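Alternansucrase (Leuconostoc mesenteroides, PDB 6HVG) is a multidomain glycoside hydrolase family 70 protein with a TIM-barrel-type core, choline-binding-type repeats and a bound calcium ion. Local coordinates at residues Y941-I952 / N997-V1008; I913-L922 / Y990-A998. All coordinates share one frame; numbering follows the deposited sequence.

Contact 1. Residues Y941-I952 / N997-V1008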
ATOM      1  N   TYR A 941     -25.745  40.401  18.269  1.00 60.03           N
ATOM      2  CA  TYR A 941     -24.697  39.428  17.975  1.00 60.00           C
ATOM      3  C   TYR A 941     -23.557  40.110  17.188  1.00 61.10           C
ATOM      4  O   TYR A 941     -23.787  41.065  16.464  1.00 64.54           O
ATOM      5  CB  TYR A 941     -25.276  38.249  17.186  1.00 58.54           C
ATOM      6  CG  TYR A 941     -25.955  37.208  18.041  1.00 56.06           C
ATOM      7  CD1 TYR A 941     -27.214  37.426  18.575  1.00 55.29           C
ATOM      8  CD2 TYR A 941     -25.338  36.000  18.318  1.00 54.95           C
ATOM      9  CE1 TYR A 941     -27.823  36.479  19.370  1.00 54.21           C
ATOM     10  CE2 TYR A 941     -25.948  35.044  19.108  1.00 53.85           C
ATOM     11  CZ  TYR A 941     -27.191  35.296  19.634  1.00 53.85           C
ATOM     12  OH  TYR A 941     -27.770  34.338  20.427  1.00 55.06           O
ATOM     13  N   ARG A 942     -22.331  39.623  17.375  1.00 59.10           N
ATOM     14  CA  ARG A 942     -21.168  40.119  16.639  1.00 58.49           C
ATOM     15  C   ARG A 942     -20.373  38.995  16.004  1.00 57.07           C
ATOM     16  O   ARG A 942     -20.323  37.889  16.527  1.00 54.43           O
ATOM     17  CB  ARG A 942     -20.242  40.930  17.549  1.00 60.80           C
ATOM     18  CG  ARG A 942     -19.557  40.176  18.693  1.00 58.98           C
ATOM     19  CD  ARG A 942     -18.211  39.599  18.306  1.00 59.24           C
ATOM     20  NE  ARG A 942     -17.468  39.095  19.465  1.00 60.28           N
ATOM     21  CZ  ARG A 942     -16.259  38.541  19.391  1.00 61.06           C
ATOM     22  NH1 ARG A 942     -15.659  38.360  18.212  1.00 63.57           N
ATOM     23  NH2 ARG A 942     -15.624  38.156  20.490  1.00 62.45           N
ATOM     24  N   ALA A 943     -19.758  39.288  14.868  1.00 56.94           N
ATOM     25  CA  ALA A 943     -18.978  38.305  14.135  1.00 55.45           C
ATOM     26  C   ALA A 943     -17.709  37.912  14.867  1.00 52.95           C
ATOM     27  O   ALA A 943     -17.044  38.747  15.435  1.00 50.00           O
ATOM     28  CB  ALA A 943     -18.638  38.849  12.746  1.00 55.47           C
ATOM     29  N   LEU A 944     -17.421  36.619  14.862  1.00 52.94           N
ATOM     30  CA  LEU A 944     -16.145  36.094  15.310  1.00 53.82           C
ATOM     31  C   LEU A 944     -15.183  35.935  14.120  1.00 54.20           C
ATOM     32  O   LEU A 944     -13.979  36.189  14.228  1.00 54.42           O
ATOM     33  CB  LEU A 944     -16.370  34.731  15.969  1.00 54.39           C
ATOM     34  CG  LEU A 944     -15.163  34.070  16.636  1.00 53.99           C
ATOM     35  CD1 LEU A 944     -14.874  34.720  17.989  1.00 54.61           C
ATOM     36  CD2 LEU A 944     -15.423  32.587  16.809  1.00 53.32           C
ATOM     37  N   VAL A 945     -15.747  35.555  12.981  1.00 54.96           N
ATOM     38  CA  VAL A 945     -14.998  35.155  11.808  1.00 56.02           C
ATOM     39  C   VAL A 945     -15.866  35.424  10.573  1.00 55.34           C
ATOM     40  O   VAL A 945     -17.016  34.973  10.519  1.00 53.42           O
ATOM     41  CB  VAL A 945     -14.639  33.654  11.940  1.00 59.67           C
ATOM     42  CG1 VAL A 945     -14.616  32.924  10.600  1.00 60.43           C
ATOM     43  CG2 VAL A 945     -13.308  33.491  12.669  1.00 61.29           C
ATOM     44  N   LEU A 946     -15.326  36.176   9.601  1.00 57.06           N
ATOM     45  CA  LEU A 946     -16.004  36.441   8.307  1.00 56.47           C
ATOM     46  C   LEU A 946     -15.049  36.352   7.126  1.00 56.86           C
ATOM     47  O   LEU A 946     -13.983  36.971   7.143  1.00 59.43           O
ATOM     48  CB  LEU A 946     -16.619  37.825   8.285  1.00 57.06           C
ATOM     49  CG  LEU A 946     -17.916  38.033   9.048  1.00 60.18           C
ATOM     50  CD1 LEU A 946     -18.309  39.487   8.902  1.00 62.98           C
ATOM     51  CD2 LEU A 946     -19.046  37.137   8.554  1.00 62.74           C
ATOM     52  N   SER A 947     -15.434  35.588   6.108  1.00 55.89           N
ATOM     53  CA  SER A 947     -14.599  35.405   4.922  1.00 57.14           C
ATOM     54  C   SER A 947     -14.729  36.571   3.926  1.00 60.71           C
ATOM     55  O   SER A 947     -15.726  37.268   3.911  1.00 60.92           O
ATOM     56  CB  SER A 947     -14.945  34.081   4.221  1.00 54.20           C
ATOM     57  OG  SER A 947     -16.269  34.075   3.742  1.00 50.64           O
ATOM     58  N   ASN A 948     -13.700  36.754   3.105  1.00 61.64           N
ATOM     59  CA  ASN A 948     -13.693  37.768   2.066  1.00 65.28           C
ATOM     60  C   ASN A 948     -12.705  37.345   0.977  1.00 68.70           C
ATOM     61  O   ASN A 948     -12.143  36.255   1.045  1.00 66.66           O
ATOM     62  CB  ASN A 948     -13.343  39.138   2.654  1.00 66.97           C
ATOM     63  CG  ASN A 948     -11.965  39.163   3.320  1.00 68.28           C
ATOM     64  OD1 ASN A 948     -10.935  38.886   2.680  1.00 68.11           O
ATOM     65  ND2 ASN A 948     -11.937  39.510   4.611  1.00 64.40           N
ATOM     66  N   ASP A 949     -12.484  38.202  -0.014  1.00 73.46           N
ATOM     67  CA  ASP A 949     -11.757  37.800  -1.219  1.00 78.37           C
ATOM     68  C   ASP A 949     -10.235  37.641  -1.075  1.00 76.90           C
ATOM     69  O   ASP A 949      -9.583  37.058  -1.962  1.00 73.31           O
ATOM     70  CB  ASP A 949     -12.113  38.762  -2.363  1.00 84.62           C
ATOM     71  CG  ASP A 949     -13.588  38.652  -2.772  1.00 89.61           C
ATOM     72  OD1 ASP A 949     -14.079  37.501  -2.937  1.00 91.61           O
ATOM     73  OD2 ASP A 949     -14.260  39.702  -2.921  1.00 93.00           O
ATOM     74  N   SER A 950      -9.678  38.155   0.024  1.00 78.26           N
ATOM     75  CA  SER A 950      -8.234  38.057   0.304  1.00 79.60           C
ATOM     76  C   SER A 950      -7.886  37.147   1.493  1.00 80.94           C
ATOM     77  O   SER A 950      -6.750  36.684   1.610  1.00 83.82           O
ATOM     78  CB  SER A 950      -7.647  39.448   0.533  1.00 76.25           C
ATOM     79  OG  SER A 950      -8.354  40.114   1.545  1.00 74.28           O
ATOM     80  N   GLY A 951      -8.850  36.903   2.374  1.00 80.67           N
ATOM     81  CA  GLY A 951      -8.655  35.974   3.490  1.00 77.66           C
ATOM     82  C   GLY A 951      -9.920  35.731   4.304  1.00 76.02           C
ATOM     83  O   GLY A 951     -11.040  35.753   3.774  1.00 79.30           O
ATOM     84  N   ILE A 952      -9.729  35.487   5.598  1.00 70.30           N
ATOM     85  CA  ILE A 952     -10.821  35.414   6.564  1.00 66.95           C
ATOM     86  C   ILE A 952     -10.428  36.320   7.714  1.00 62.56           C
ATOM     87  O   ILE A 952      -9.392  36.113   8.319  1.00 57.39           O
ATOM     88  CB  ILE A 952     -11.038  33.978   7.115  1.00 67.32           C
ATOM     89  CG1 ILE A 952     -11.334  32.990   5.982  1.00 67.73           C
ATOM     90  CG2 ILE A 952     -12.196  33.956   8.105  1.00 68.11           C
ATOM     91  CD1 ILE A 952     -11.231  31.528   6.364  1.00 65.33           C
ATOM     92  N   ASN A 997      -9.367  32.034  -2.001  1.00 68.84           N
ATOM     93  CA  ASN A 997      -8.008  32.410  -1.574  1.00 69.19           C
ATOM     94  C   ASN A 997      -7.374  31.243  -0.794  1.00 65.21           C
ATOM     95  O   ASN A 997      -7.986  30.190  -0.685  1.00 63.06           O
ATOM     96  CB  ASN A 997      -8.045  33.693  -0.732  1.00 70.20           C
ATOM     97  CG  ASN A 997      -8.992  33.585   0.458  1.00 73.77           C
ATOM     98  OD1 ASN A 997      -8.790  32.758   1.352  1.00 74.31           O
ATOM     99  ND2 ASN A 997     -10.038  34.411   0.473  1.00 76.24           N
ATOM    100  N   ALA A 998      -6.164  31.423  -0.267  1.00 65.06           N
ATOM    101  CA  ALA A 998      -5.477  30.356   0.456  1.00 66.75           C
ATOM    102  C   ALA A 998      -6.281  29.776   1.638  1.00 70.95           C
ATOM    103  O   ALA A 998      -6.194  28.579   1.916  1.00 76.14           O
ATOM    104  CB  ALA A 998      -4.114  30.830   0.944  1.00 67.85           C
ATOM    105  N   LEU A 999      -7.054  30.611   2.326  1.00 70.54           N
ATOM    106  CA  LEU A 999      -7.783  30.183   3.535  1.00 65.95           C
ATOM    107  C   LEU A 999      -9.188  29.597   3.258  1.00 66.00           C
ATOM    108  O   LEU A 999      -9.730  28.866   4.100  1.00 66.38           O
ATOM    109  CB  LEU A 999      -7.891  31.347   4.531  1.00 62.66           C
ATOM    110  CG  LEU A 999      -6.560  31.901   5.051  1.00 62.05           C
ATOM    111  CD1 LEU A 999      -6.731  33.297   5.624  1.00 60.43           C
ATOM    112  CD2 LEU A 999      -5.933  30.983   6.085  1.00 62.08           C
ATOM    113  N   ILE A1000      -9.786  29.900   2.102  1.00 62.66           N
ATOM    114  CA  ILE A1000     -11.131  29.395   1.812  1.00 60.75           C
ATOM    115  C   ILE A1000     -11.440  29.262   0.314  1.00 62.04           C
ATOM    116  O   ILE A1000     -10.922  30.004  -0.516  1.00 68.13           O
ATOM    117  CB  ILE A1000     -12.209  30.257   2.522  1.00 61.07           C
ATOM    118  CG1 ILE A1000     -13.582  29.588   2.460  1.00 61.84           C
ATOM    119  CG2 ILE A1000     -12.293  31.653   1.939  1.00 62.54           C
ATOM    120  CD1 ILE A1000     -14.598  30.159   3.429  1.00 61.65           C
ATOM    121  N   SER A1001     -12.290  28.288   0.004  1.00 60.62           N
ATOM    122  CA  SER A1001     -12.938  28.139  -1.287  1.00 62.12           C
ATOM    123  C   SER A1001     -14.415  27.913  -0.994  1.00 60.30           C
ATOM    124  O   SER A1001     -14.899  26.779  -1.011  1.00 60.69           O
ATOM    125  CB  SER A1001     -12.379  26.948  -2.059  1.00 64.96           C
ATOM    126  OG  SER A1001     -10.962  27.027  -2.175  1.00 75.89           O
ATOM    127  N   GLY A1002     -15.117  29.011  -0.735  1.00 59.04           N
ATOM    128  CA  GLY A1002     -16.531  28.986  -0.362  1.00 59.45           C
ATOM    129  C   GLY A1002     -16.861  30.147   0.555  1.00 59.40           C
ATOM    130  O   GLY A1002     -16.259  31.220   0.446  1.00 60.65           O
ATOM    131  N   TYR A1003     -17.812  29.939   1.461  1.00 59.60           N
ATOM    132  CA  TYR A1003     -18.176  30.972   2.449  1.00 61.73           C
ATOM    133  C   TYR A1003     -17.989  30.476   3.877  1.00 59.48           C
ATOM    134  O   TYR A1003     -18.164  29.290   4.132  1.00 60.99           O
ATOM    135  CB  TYR A1003     -19.633  31.428   2.283  1.00 60.39           C
ATOM    136  CG  TYR A1003     -19.966  32.523   3.257  1.00 60.67           C
ATOM    137  CD1 TYR A1003     -19.545  33.817   3.030  1.00 62.43           C
ATOM    138  CD2 TYR A1003     -20.628  32.258   4.443  1.00 60.80           C
ATOM    139  CE1 TYR A1003     -19.807  34.826   3.937  1.00 61.14           C
ATOM    140  CE2 TYR A1003     -20.902  33.272   5.347  1.00 59.89           C
ATOM    141  CZ  TYR A1003     -20.485  34.548   5.085  1.00 59.27           C
ATOM    142  OH  TYR A1003     -20.751  35.558   5.977  1.00 63.69           O
ATOM    143  N   LEU A1004     -17.620  31.385   4.786  1.00 58.17           N
ATOM    144  CA  LEU A1004     -17.598  31.109   6.229  1.00 56.74           C
ATOM    145  C   LEU A1004     -17.950  32.352   7.033  1.00 59.10           C
ATOM    146  O   LEU A1004     -17.256  33.376   6.961  1.00 63.65           O
ATOM    147  CB  LEU A1004     -16.224  30.615   6.671  1.00 57.40           C
ATOM    148  CG  LEU A1004     -16.036  30.311   8.156  1.00 57.74           C
ATOM    149  CD1 LEU A1004     -17.015  29.253   8.612  1.00 56.93           C
ATOM    150  CD2 LEU A1004     -14.599  29.874   8.441  1.00 58.82           C
ATOM    151  N   GLY A1005     -19.029  32.263   7.807  1.00 57.55           N
ATOM    152  CA  GLY A1005     -19.395  33.312   8.773  1.00 55.15           C
ATOM    153  C   GLY A1005     -19.734  32.695  10.127  1.00 53.93           C
ATOM    154  O   GLY A1005     -20.520  31.748  10.203  1.00 55.32           O
ATOM    155  N   VAL A1006     -19.126  33.211  11.188  1.00 51.50           N
ATOM    156  CA  VAL A1006     -19.431  32.771  12.529  1.00 49.39           C
ATOM    157  C   VAL A1006     -19.803  33.972  13.385  1.00 49.94           C
ATOM    158  O   VAL A1006     -19.106  34.988  13.376  1.00 49.57           O
ATOM    159  CB  VAL A1006     -18.253  32.038  13.186  1.00 50.74           C
ATOM    160  CG1 VAL A1006     -18.685  31.458  14.532  1.00 51.50           C
ATOM    161  CG2 VAL A1006     -17.754  30.924  12.284  1.00 52.08           C
ATOM    162  N   TRP A1007     -20.896  33.836  14.141  1.00 49.74           N
ATOM    163  CA  TRP A1007     -21.429  34.920  14.939  1.00 49.17           C
ATOM    164  C   TRP A1007     -21.634  34.478  16.389  1.00 50.72           C
ATOM    165  O   TRP A1007     -22.067  33.345  16.680  1.00 52.31           O
ATOM    166  CB  TRP A1007     -22.743  35.396  14.341  1.00 49.82           C
ATOM    167  CG  TRP A1007     -22.552  36.073  13.028  1.00 51.84           C
ATOM    168  CD1 TRP A1007     -22.380  35.482  11.835  1.00 53.47           C
ATOM    169  CD2 TRP A1007     -22.528  37.474  12.787  1.00 52.12           C
ATOM    170  NE1 TRP A1007     -22.242  36.427  10.847  1.00 56.76           N
ATOM    171  CE2 TRP A1007     -22.326  37.662  11.418  1.00 53.72           C
ATOM    172  CE3 TRP A1007     -22.644  38.591  13.604  1.00 53.90           C
ATOM    173  CZ2 TRP A1007     -22.237  38.918  10.843  1.00 54.95           C
ATOM    174  CZ3 TRP A1007     -22.562  39.847  13.028  1.00 55.06           C
ATOM    175  CH2 TRP A1007     -22.364  39.999  11.665  1.00 53.90           C
ATOM    176  N   VAL A1008     -21.327  35.384  17.305  1.00 49.60           N
ATOM    177  CA  VAL A1008     -21.450  35.114  18.718  1.00 49.85           C
ATOM    178  C   VAL A1008     -22.199  36.266  19.385  1.00 51.70           C
ATOM    179  O   VAL A1008     -22.177  37.388  18.887  1.00 50.92           O
ATOM    180  CB  VAL A1008     -20.053  34.905  19.377  1.00 51.48           C
ATOM    181  CG1 VAL A1008     -19.322  33.721  18.750  1.00 50.95           C
ATOM    182  CG2 VAL A1008     -19.191  36.168  19.290  1.00 52.09           C
TER
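A943 CB sits over the six-membered ring of W1007, 3.8 Å from its centroid and 2° off the normal, a CH-pi contact. The ring reaches back over the partner strand because W1007 CG stands beside its backbone N, anti to the carbonyl carbon (chi1 -68°). On the other face of the antiparallel pair, R942 and V1008 run side by side, and V1008 CG2 lies over the guanidinium face, 3.4 Å from R942 NE. R942 NH1 bonds A943 O (3.1 Å) and Y955 O, and NE makes a salt bridge with D958. V945, on the same face, reaches past V1006, its CG1 3.7 Å from L1004 CD2.

L944 and V945 both oppose V1006, a classic beta bulge; L944 N gives V1006 O a 2.8 Å bond, while that from V945 N is weak. S947 holds the pairing from both sides: its N donates to L1004 O and its OG accepts from L1004 N at 3.2 Å. Beyond it I952 CD1 packs on L999 CB.

Helix 844-857 packs against R942, L944, V945 and V1008, helix 807-814 against I952, I1000 and L1004. W1007 meets F974 and F980 edge-to-face, and strand 910-915 flanks 1003-1009 in the same sheet.

Contact 2. Residues I913-L922 / Y990-A998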
ATOM      1  N   ILE A 913     -22.158  29.617   9.540  1.00 55.25           N
ATOM      2  CA  ILE A 913     -22.605  29.547   8.164  1.00 56.31           C
ATOM      3  C   ILE A 913     -21.411  29.141   7.304  1.00 56.53           C
ATOM      4  O   ILE A 913     -20.358  29.780   7.377  1.00 59.97           O
ATOM      5  CB  ILE A 913     -23.131  30.907   7.675  1.00 56.71           C
ATOM      6  CG1 ILE A 913     -24.202  31.437   8.636  1.00 56.41           C
ATOM      7  CG2 ILE A 913     -23.697  30.769   6.265  1.00 58.13           C
ATOM      8  CD1 ILE A 913     -24.551  32.884   8.403  1.00 57.29           C
ATOM      9  N   VAL A 914     -21.579  28.112   6.474  1.00 53.74           N
ATOM     10  CA  VAL A 914     -20.486  27.635   5.623  1.00 53.55           C
ATOM     11  C   VAL A 914     -20.970  27.191   4.248  1.00 52.62           C
ATOM     12  O   VAL A 914     -22.046  26.645   4.106  1.00 52.55           O
ATOM     13  CB  VAL A 914     -19.680  26.524   6.321  1.00 53.89           C
ATOM     14  CG1 VAL A 914     -20.600  25.554   7.004  1.00 57.91           C
ATOM     15  CG2 VAL A 914     -18.750  25.791   5.365  1.00 52.15           C
ATOM     16  N   GLY A 915     -20.152  27.465   3.236  1.00 53.68           N
ATOM     17  CA  GLY A 915     -20.429  27.075   1.858  1.00 55.15           C
ATOM     18  C   GLY A 915     -19.199  26.520   1.179  1.00 56.09           C
ATOM     19  O   GLY A 915     -18.080  26.785   1.610  1.00 56.63           O
ATOM     20  N   ASN A 916     -19.416  25.759   0.106  1.00 59.73           N
ATOM     21  CA  ASN A 916     -18.339  25.103  -0.660  1.00 59.87           C
ATOM     22  C   ASN A 916     -18.256  25.603  -2.086  1.00 61.68           C
ATOM     23  O   ASN A 916     -17.723  24.918  -2.949  1.00 59.98           O
ATOM     24  CB  ASN A 916     -18.558  23.584  -0.670  1.00 59.78           C
ATOM     25  CG  ASN A 916     -19.901  23.184  -1.260  1.00 60.43           C
ATOM     26  OD1 ASN A 916     -20.522  23.932  -2.010  1.00 62.47           O
ATOM     27  ND2 ASN A 916     -20.352  21.988  -0.918  1.00 60.93           N
ATOM     28  N   ASN A 917     -18.779  26.802  -2.323  1.00 67.44           N
ATOM     29  CA  ASN A 917     -18.866  27.365  -3.656  1.00 69.41           C
ATOM     30  C   ASN A 917     -18.207  28.749  -3.698  1.00 73.01           C
ATOM     31  O   ASN A 917     -18.815  29.743  -3.283  1.00 75.79           O
ATOM     32  CB  ASN A 917     -20.333  27.443  -4.063  1.00 68.25           C
ATOM     33  CG  ASN A 917     -20.521  27.967  -5.464  1.00 68.89           C
ATOM     34  OD1 ASN A 917     -19.555  28.319  -6.158  1.00 69.03           O
ATOM     35  ND2 ASN A 917     -21.771  28.025  -5.892  1.00 70.88           N
ATOM     36  N   PRO A 918     -16.955  28.817  -4.197  1.00 73.57           N
ATOM     37  CA  PRO A 918     -16.235  30.086  -4.227  1.00 74.10           C
ATOM     38  C   PRO A 918     -16.780  31.064  -5.268  1.00 77.07           C
ATOM     39  O   PRO A 918     -16.467  32.262  -5.218  1.00 76.02           O
ATOM     40  CB  PRO A 918     -14.818  29.662  -4.586  1.00 73.46           C
ATOM     41  CG  PRO A 918     -15.000  28.445  -5.408  1.00 74.24           C
ATOM     42  CD  PRO A 918     -16.154  27.724  -4.782  1.00 74.13           C
ATOM     43  N   ASP A 919     -17.576  30.547  -6.205  1.00 78.61           N
ATOM     44  CA  ASP A 919     -18.258  31.370  -7.200  1.00 81.08           C
ATOM     45  C   ASP A 919     -19.720  31.594  -6.834  1.00 79.43           C
ATOM     46  O   ASP A 919     -20.553  31.828  -7.701  1.00 86.17           O
ATOM     47  CB  ASP A 919     -18.143  30.703  -8.577  1.00 81.19           C
ATOM     48  CG  ASP A 919     -16.684  30.448  -8.991  1.00 82.28           C
ATOM     49  OD1 ASP A 919     -15.813  31.282  -8.651  1.00 84.81           O
ATOM     50  OD2 ASP A 919     -16.405  29.425  -9.654  1.00 76.87           O
ATOM     51  N   LEU A 920     -20.037  31.536  -5.550  1.00 76.28           N
ATOM     52  CA  LEU A 920     -21.409  31.736  -5.100  1.00 75.29           C
ATOM     53  C   LEU A 920     -21.761  33.218  -5.125  1.00 74.73           C
ATOM     54  O   LEU A 920     -21.062  34.043  -4.532  1.00 71.80           O
ATOM     55  CB  LEU A 920     -21.580  31.171  -3.685  1.00 72.75           C
ATOM     56  CG  LEU A 920     -22.944  30.957  -3.021  1.00 72.09           C
ATOM     57  CD1 LEU A 920     -22.979  31.631  -1.660  1.00 71.34           C
ATOM     58  CD2 LEU A 920     -24.136  31.339  -3.875  1.00 73.28           C
ATOM     59  N   LYS A 921     -22.850  33.545  -5.815  1.00 78.80           N
ATOM     60  CA  LYS A 921     -23.429  34.892  -5.780  1.00 84.65           C
ATOM     61  C   LYS A 921     -24.905  34.775  -5.417  1.00 85.73           C
ATOM     62  O   LYS A 921     -25.629  34.029  -6.053  1.00 89.89           O
ATOM     63  CB  LYS A 921     -23.292  35.578  -7.146  1.00 86.53           C
ATOM     64  CG  LYS A 921     -21.862  35.717  -7.671  1.00 88.37           C
ATOM     65  CD  LYS A 921     -21.045  36.755  -6.910  1.00 89.42           C
ATOM     66  CE  LYS A 921     -21.588  38.162  -7.104  1.00 92.56           C
ATOM     67  NZ  LYS A 921     -20.658  39.191  -6.562  1.00 94.44           N
ATOM     68  N   LEU A 922     -25.364  35.512  -4.414  1.00 87.04           N
ATOM     69  CA  LEU A 922     -26.791  35.474  -4.061  1.00 89.64           C
ATOM     70  C   LEU A 922     -27.649  36.275  -5.027  1.00 93.59           C
ATOM     71  O   LEU A 922     -27.198  37.277  -5.584  1.00 93.60           O
ATOM     72  CB  LEU A 922     -27.049  36.035  -2.657  1.00 91.39           C
ATOM     73  CG  LEU A 922     -27.042  35.007  -1.525  1.00 88.18           C
ATOM     74  CD1 LEU A 922     -25.639  34.516  -1.200  1.00 85.08           C
ATOM     75  CD2 LEU A 922     -27.682  35.634  -0.307  1.00 88.84           C
ATOM     76  N   TYR A 990     -20.641  44.508   3.880  1.00 83.61           N
ATOM     77  CA  TYR A 990     -20.236  43.097   3.705  1.00 79.70           C
ATOM     78  C   TYR A 990     -21.210  42.320   2.814  1.00 78.18           C
ATOM     79  O   TYR A 990     -22.414  42.279   3.071  1.00 77.93           O
ATOM     80  CB  TYR A 990     -20.131  42.408   5.069  1.00 77.29           C
ATOM     81  CG  TYR A 990     -19.547  41.012   5.036  1.00 73.83           C
ATOM     82  CD1 TYR A 990     -18.184  40.811   4.896  1.00 70.38           C
ATOM     83  CD2 TYR A 990     -20.372  39.887   5.176  1.00 71.11           C
ATOM     84  CE1 TYR A 990     -17.663  39.527   4.890  1.00 68.21           C
ATOM     85  CE2 TYR A 990     -19.850  38.599   5.169  1.00 66.83           C
ATOM     86  CZ  TYR A 990     -18.500  38.423   5.027  1.00 64.23           C
ATOM     87  OH  TYR A 990     -17.997  37.156   5.031  1.00 60.28           O
ATOM     88  N   GLU A 991     -20.672  41.675   1.786  1.00 77.05           N
ATOM     89  CA  GLU A 991     -21.483  40.890   0.863  1.00 81.32           C
ATOM     90  C   GLU A 991     -21.435  39.392   1.216  1.00 79.08           C
ATOM     91  O   GLU A 991     -20.360  38.857   1.476  1.00 74.32           O
ATOM     92  CB  GLU A 991     -20.984  41.116  -0.577  1.00 87.84           C
ATOM     93  CG  GLU A 991     -22.021  40.824  -1.665  1.00 93.45           C
ATOM     94  CD  GLU A 991     -21.438  40.734  -3.074  1.00 95.04           C
ATOM     95  OE1 GLU A 991     -20.387  41.357  -3.332  1.00 92.29           O
ATOM     96  OE2 GLU A 991     -22.049  40.045  -3.930  1.00 97.93           O
ATOM     97  N   MET A 992     -22.596  38.726   1.223  1.00 81.06           N
ATOM     98  CA  MET A 992     -22.665  37.251   1.257  1.00 82.54           C
ATOM     99  C   MET A 992     -22.208  36.706  -0.099  1.00 81.20           C
ATOM    100  O   MET A 992     -22.998  36.503  -1.030  1.00 83.03           O
ATOM    101  CB  MET A 992     -24.077  36.739   1.566  1.00 85.53           C
ATOM    102  CG  MET A 992     -24.562  36.971   2.988  1.00 87.62           C
ATOM    103  SD  MET A 992     -23.859  35.862   4.241  1.00 87.72           S
ATOM    104  CE  MET A 992     -24.717  34.328   3.833  1.00 85.72           C
ATOM    105  N   LYS A 993     -20.907  36.475  -0.171  1.00 80.12           N
ATOM    106  CA  LYS A 993     -20.182  36.250  -1.403  1.00 81.31           C
ATOM    107  C   LYS A 993     -19.251  35.070  -1.161  1.00 78.53           C
ATOM    108  O   LYS A 993     -18.475  35.068  -0.199  1.00 80.57           O
ATOM    109  CB  LYS A 993     -19.354  37.518  -1.723  1.00 84.88           C
ATOM    110  CG  LYS A 993     -18.696  37.585  -3.091  1.00 88.69           C
ATOM    111  CD  LYS A 993     -17.671  38.717  -3.163  1.00 90.03           C
ATOM    112  CE  LYS A 993     -17.149  38.927  -4.590  1.00 93.33           C
ATOM    113  NZ  LYS A 993     -16.284  37.817  -5.091  1.00 90.82           N
ATOM    114  N   GLY A 994     -19.323  34.061  -2.017  1.00 74.54           N
ATOM    115  CA  GLY A 994     -18.297  33.025  -2.036  1.00 70.51           C
ATOM    116  C   GLY A 994     -16.970  33.659  -2.436  1.00 68.43           C
ATOM    117  O   GLY A 994     -16.928  34.552  -3.280  1.00 69.80           O
ATOM    118  N   SER A 995     -15.886  33.216  -1.815  1.00 67.65           N
ATOM    119  CA  SER A 995     -14.557  33.764  -2.083  1.00 70.49           C
ATOM    120  C   SER A 995     -13.576  32.648  -2.452  1.00 69.53           C
ATOM    121  O   SER A 995     -13.845  31.464  -2.211  1.00 68.78           O
ATOM    122  CB  SER A 995     -14.039  34.528  -0.850  1.00 72.51           C
ATOM    123  OG  SER A 995     -14.893  35.615  -0.482  1.00 69.25           O
ATOM    124  N   LEU A 996     -12.435  33.031  -3.022  1.00 69.31           N
ATOM    125  CA  LEU A 996     -11.383  32.078  -3.349  1.00 70.43           C
ATOM    126  C   LEU A 996     -10.036  32.664  -2.964  1.00 68.38           C
ATOM    127  O   LEU A 996      -9.629  33.668  -3.517  1.00 74.58           O
ATOM    128  CB  LEU A 996     -11.441  31.712  -4.842  1.00 75.52           C
ATOM    129  CG  LEU A 996     -10.826  30.369  -5.294  1.00 80.22           C
ATOM    130  CD1 LEU A 996     -11.636  29.729  -6.415  1.00 82.32           C
ATOM    131  CD2 LEU A 996      -9.385  30.522  -5.756  1.00 81.98           C
ATOM    132  N   ASN A 997      -9.367  32.034  -2.001  1.00 68.84           N
ATOM    133  CA  ASN A 997      -8.008  32.410  -1.574  1.00 69.19           C
ATOM    134  C   ASN A 997      -7.374  31.243  -0.794  1.00 65.21           C
ATOM    135  O   ASN A 997      -7.986  30.190  -0.685  1.00 63.06           O
ATOM    136  CB  ASN A 997      -8.045  33.693  -0.732  1.00 70.20           C
ATOM    137  CG  ASN A 997      -8.992  33.585   0.458  1.00 73.77           C
ATOM    138  OD1 ASN A 997      -8.790  32.758   1.352  1.00 74.31           O
ATOM    139  ND2 ASN A 997     -10.038  34.411   0.473  1.00 76.24           N
ATOM    140  N   ALA A 998      -6.164  31.423  -0.267  1.00 65.06           N
ATOM    141  CA  ALA A 998      -5.477  30.356   0.456  1.00 66.75           C
ATOM    142  C   ALA A 998      -6.281  29.776   1.638  1.00 70.95           C
ATOM    143  O   ALA A 998      -6.194  28.579   1.916  1.00 76.14           O
ATOM    144  CB  ALA A 998      -4.114  30.830   0.944  1.00 67.85           C
TER
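K921 NZ meets the carboxylate of E991, the flat group here, at its edge: E991 OE2 receives K921 NZ on its syn lone pair, the side of the other oxygen, in a salt bridge of 3.1 Å. The two side chains cross at about a right angle: E991 is extended, whereas K921 folds at chi2 and chi3 (-72° and -66°), which brings its ammonium back to the neighbouring segment. K976 adds a long, weak ion pair to the same oxygen. The apolar ring of P918 lies alongside L996, pointing the same way, and L996 CD1 is 3.7 Å from both P918 CB and P918 CG.

Residues N917-L920 form a type I beta turn whose first residue also makes an Asx turn, N917 OD1 accepting from D919 N. Strands 910-915 and 987-991 belong to an antiparallel sheet of the family 70 region, and the turn and the 992-994 loop lie at its margin, after those strands. G994 lies against the turn: its N donates to L920 O at 3.1 Å, and its CA makes a CH...O contact with N917 O (3.5 Å).

Past the turn, L922 crosses M992 obliquely, its CD1 3.9 Å from M992 CB. M992 is the centre of an inverse gamma turn, and its chain, bent at chi2 and chi3, carries CE to 4.4 Å from I913 CG2. L922 and M992 both touch I928 of strand 927-931, and M992 also packs on Y1003.

The centres of the two contacts lie about 9 Å apart, both in the family 70 range and about 38 and 37 Å from the centre of the chain. Their segments alternate in sequence, 913-922, 941-952, 990-998 and 997-1008, with N997 and A998 common to both. One antiparallel sheet joins them: strand 1003-1009 pairs with 940-947 in contact 1 and with 910-915, which leads into contact 2. G1005 O and I913 N probably hydrogen-bond at 2.8 Å, and S947 O also bonds Y990 OH. K993 and S995 of contact 2 both reach D949 of contact 1. Chain portions distant in sequence thus meet at one antiparallel sheet and its connecting loops.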